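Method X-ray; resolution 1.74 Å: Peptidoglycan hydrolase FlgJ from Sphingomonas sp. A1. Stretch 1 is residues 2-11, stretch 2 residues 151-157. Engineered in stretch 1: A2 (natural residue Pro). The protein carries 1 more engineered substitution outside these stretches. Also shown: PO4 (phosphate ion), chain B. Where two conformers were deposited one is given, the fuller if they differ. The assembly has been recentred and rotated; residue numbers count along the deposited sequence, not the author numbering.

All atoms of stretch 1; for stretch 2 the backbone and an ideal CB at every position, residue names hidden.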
# COMPACT_ATOMS: atom_id res chain seq x y z
N ALA A 2 5.71 9.16 -11.50
CA ALA A 2 5.70 8.41 -10.20
C ALA A 2 6.21 9.24 -9.02
O ALA A 2 5.89 8.91 -7.87
CB ALA A 2 6.50 7.12 -10.33
N GLN A 3 6.97 10.31 -9.27
CA GLN A 3 7.51 11.10 -8.15
C GLN A 3 6.43 11.71 -7.25
O GLN A 3 6.56 11.68 -6.02
CB GLN A 3 8.50 12.19 -8.63
CG GLN A 3 9.22 12.91 -7.46
CD GLN A 3 10.14 11.98 -6.68
OE1 GLN A 3 10.92 11.23 -7.28
NE2 GLN A 3 10.06 12.03 -5.35
N ALA A 4 5.38 12.25 -7.86
CA ALA A 4 4.29 12.86 -7.10
C ALA A 4 3.56 11.82 -6.26
O ALA A 4 3.10 12.14 -5.16
CB ALA A 4 3.32 13.58 -8.02
N PHE A 5 3.47 10.60 -6.78
CA PHE A 5 2.88 9.49 -6.02
C PHE A 5 3.64 9.24 -4.72
O PHE A 5 3.04 9.19 -3.64
CB PHE A 5 2.84 8.20 -6.85
CG PHE A 5 2.24 7.04 -6.11
CD1 PHE A 5 0.86 6.93 -5.95
CD2 PHE A 5 3.06 6.06 -5.56
CE1 PHE A 5 0.30 5.85 -5.26
CE2 PHE A 5 2.52 4.98 -4.87
CZ PHE A 5 1.13 4.87 -4.73
N VAL A 6 4.96 9.10 -4.85
CA VAL A 6 5.87 8.95 -3.70
C VAL A 6 5.77 10.14 -2.74
O VAL A 6 5.61 9.95 -1.54
CB VAL A 6 7.33 8.75 -4.18
CG1 VAL A 6 8.31 8.79 -3.01
CG2 VAL A 6 7.46 7.42 -4.94
N ASP A 7 5.86 11.37 -3.28
CA ASP A 7 5.77 12.58 -2.46
C ASP A 7 4.46 12.63 -1.66
O ASP A 7 4.47 13.00 -0.48
CB ASP A 7 5.88 13.85 -3.33
CG ASP A 7 7.24 14.00 -4.01
OD1 ASP A 7 8.22 13.32 -3.61
OD2 ASP A 7 7.32 14.78 -4.99
N ALA A 8 3.37 12.25 -2.31
CA ALA A 8 2.03 12.27 -1.72
C ALA A 8 1.83 11.20 -0.65
O ALA A 8 1.26 11.45 0.41
CB ALA A 8 0.98 12.10 -2.82
N THR A 9 2.33 10.00 -0.92
CA THR A 9 2.08 8.88 -0.02
C THR A 9 3.03 8.85 1.17
O THR A 9 2.69 8.31 2.21
CB THR A 9 2.13 7.53 -0.78
OG1 THR A 9 3.41 7.38 -1.39
CG2 THR A 9 1.05 7.48 -1.84
N TRP A 10 4.22 9.44 1.00
CA TRP A 10 5.25 9.35 2.04
C TRP A 10 4.76 9.67 3.49
O TRP A 10 4.95 8.84 4.38
CB TRP A 10 6.52 10.16 1.71
CG TRP A 10 7.45 10.16 2.88
CD1 TRP A 10 7.53 11.11 3.87
CD2 TRP A 10 8.37 9.12 3.24
NE1 TRP A 10 8.47 10.73 4.81
CE2 TRP A 10 9.00 9.52 4.45
CE3 TRP A 10 8.75 7.90 2.65
CZ2 TRP A 10 9.99 8.74 5.08
CZ3 TRP A 10 9.72 7.12 3.28
CH2 TRP A 10 10.33 7.55 4.49
N PRO A 11 4.15 10.86 3.71
CA PRO A 11 3.76 11.22 5.08
C PRO A 11 2.72 10.26 5.64
O PRO A 11 2.76 9.91 6.82
CB PRO A 11 3.16 12.61 4.93
CG PRO A 11 2.73 12.68 3.50
CD PRO A 11 3.78 11.93 2.76
N UNK A 151 15.74 6.00 -5.57
CA UNK A 151 15.95 7.30 -6.22
C UNK A 151 14.81 8.27 -5.93
O UNK A 151 15.02 9.46 -5.67
CB UNK A 151 16.10 7.12 -7.73
N UNK A 152 13.58 7.75 -5.99
CA UNK A 152 12.40 8.58 -5.73
C UNK A 152 12.30 9.01 -4.27
O UNK A 152 11.88 10.13 -3.98
CB UNK A 152 11.13 7.82 -6.13
N UNK A 153 12.69 8.13 -3.35
CA UNK A 153 12.70 8.51 -1.93
C UNK A 153 13.72 9.62 -1.67
O UNK A 153 13.42 10.57 -0.95
CB UNK A 153 13.01 7.30 -1.05
N UNK A 154 14.90 9.50 -2.26
CA UNK A 154 15.94 10.53 -2.15
C UNK A 154 15.45 11.86 -2.71
O UNK A 154 15.58 12.91 -2.08
CB UNK A 154 17.21 10.09 -2.88
N UNK A 155 14.87 11.81 -3.91
CA UNK A 155 14.31 13.00 -4.56
C UNK A 155 13.23 13.65 -3.71
O UNK A 155 13.09 14.87 -3.73
CB UNK A 155 13.74 12.64 -5.93
N UNK A 156 12.48 12.85 -2.96
CA UNK A 156 11.37 13.34 -2.15
C UNK A 156 11.82 14.13 -0.92
O UNK A 156 11.12 15.03 -0.45
CB UNK A 156 10.50 12.16 -1.71
N UNK A 157 13.00 13.79 -0.40
CA UNK A 157 13.51 14.38 0.86
C UNK A 157 13.86 15.86 0.76
O UNK A 157 14.36 16.32 -0.27
CB UNK A 157 14.75 13.61 1.32
P PO4 B . 9.22 9.77 -12.22
O1 PO4 B . 10.18 9.43 -11.10
O2 PO4 B . 10.02 10.28 -13.39
O3 PO4 B . 8.50 8.51 -12.64
O4 PO4 B . 8.21 10.81 -11.79

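Helix 3-11 and residues 151-156, the end of a helix that begins earlier in the chain, cross at 68°, their axes 9.4 Å apart at closest approach. The side chains at 152, 153, 155 and 156 are those that meet stretch 1.

Position 151 is helical and its CA-to-CB bond points sideways, with nothing of stretch 1 within 5.5 Å of the ideal CB. Almost any helix-compatible residue would suit. It is Q151, which makes no contact with stretch 1.

At position 152 the CB points toward stretch 1, 3.6 Å from Q3 OE1 and 3.9 Å from V6 CG2. Beyond lies a phosphate held by the backbone N atoms of A2 and Q3, so a long basic side chain, lysine or arginine, would suit: its aliphatic part can pass V6 and its charge can meet the anion. The residue is R152. Its extended chain (chi2 and chi3 both t) carries the guanidinium to the phosphate, and PO4 O1 lies at the edge of the guanidinium, near its plane: R152 NE donates to PO4 O1 at 3.0 Å, and R152 NH2 to PO4 O3 at 3.1 Å, a weak bond. The CB of A2, an engineered residue, covers one guanidinium face, 3.4 Å from R152 CZ. The backbone contributes too, for Q3 NE2 donates to R152 O at 3.0 Å and almost straight, at 170°.

Position 153 points its CB away, yet V6 CG1 and W10 CZ3 lie 5.3 and 5.4 Å from it. A branched or flexible apolar chain could reach back; leucine, isoleucine or methionine are plausible. L153 does so, placing CD2 3.7 Å from W10 CE3, obliquely to the ring, and 4.1 Å from V6 CG1.

Position 154 points away into space free of stretch 1, which sets no preference. M154 makes no contact with it.

At position 155 the CB points toward stretch 1, and Q3 OE1 is only 3.4 Å from its ideal place. A small residue, alanine, glycine or serine, fits readily beside this oxygen. A155 contributes just its methyl, 3.5 Å from Q3 OE1.

At position 156 the CA-to-CB bond points sideways, with D7 OD1 a tight 3.2 Å from the ideal CB and Q3 NE2 at 3.7 Å. The close carboxylate favours a small donor, serine or perhaps threonine. S156 OG donates to D7 OD1 at 2.9 Å; the same oxygen accepts Q3 NE2 at 2.8 Å, so D7 OD1 joins the side chains of Q3 and S156.

Position 157, the first to leave helical angles (psi 144°), has no neighbour in stretch 1. Many residues would serve; A157 makes no contact with stretch 1.

Stretch 2 151-157: QRLMASA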
# COMPACT_ATOMS: atom_id res chain seq x y z
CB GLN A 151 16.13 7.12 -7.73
CG GLN A 151 17.42 6.39 -8.12
CD GLN A 151 17.44 5.95 -9.58
OE1 GLN A 151 16.51 6.22 -10.35
NE2 GLN A 151 18.51 5.27 -9.97
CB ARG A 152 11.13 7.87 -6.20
CG ARG A 152 11.05 7.80 -7.72
CD ARG A 152 9.92 6.93 -8.20
NE ARG A 152 9.93 6.86 -9.66
CZ ARG A 152 9.63 5.78 -10.37
NH1 ARG A 152 9.30 4.64 -9.77
NH2 ARG A 152 9.68 5.83 -11.69
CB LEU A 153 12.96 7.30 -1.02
CG LEU A 153 11.89 6.20 -0.98
CD1 LEU A 153 12.45 4.96 -0.27
CD2 LEU A 153 10.61 6.68 -0.32
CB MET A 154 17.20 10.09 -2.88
CG MET A 154 17.95 8.96 -2.20
SD MET A 154 19.29 8.35 -3.24
CE MET A 154 20.24 9.85 -3.51
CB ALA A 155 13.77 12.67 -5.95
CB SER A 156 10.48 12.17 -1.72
OG SER A 156 9.34 12.61 -1.00
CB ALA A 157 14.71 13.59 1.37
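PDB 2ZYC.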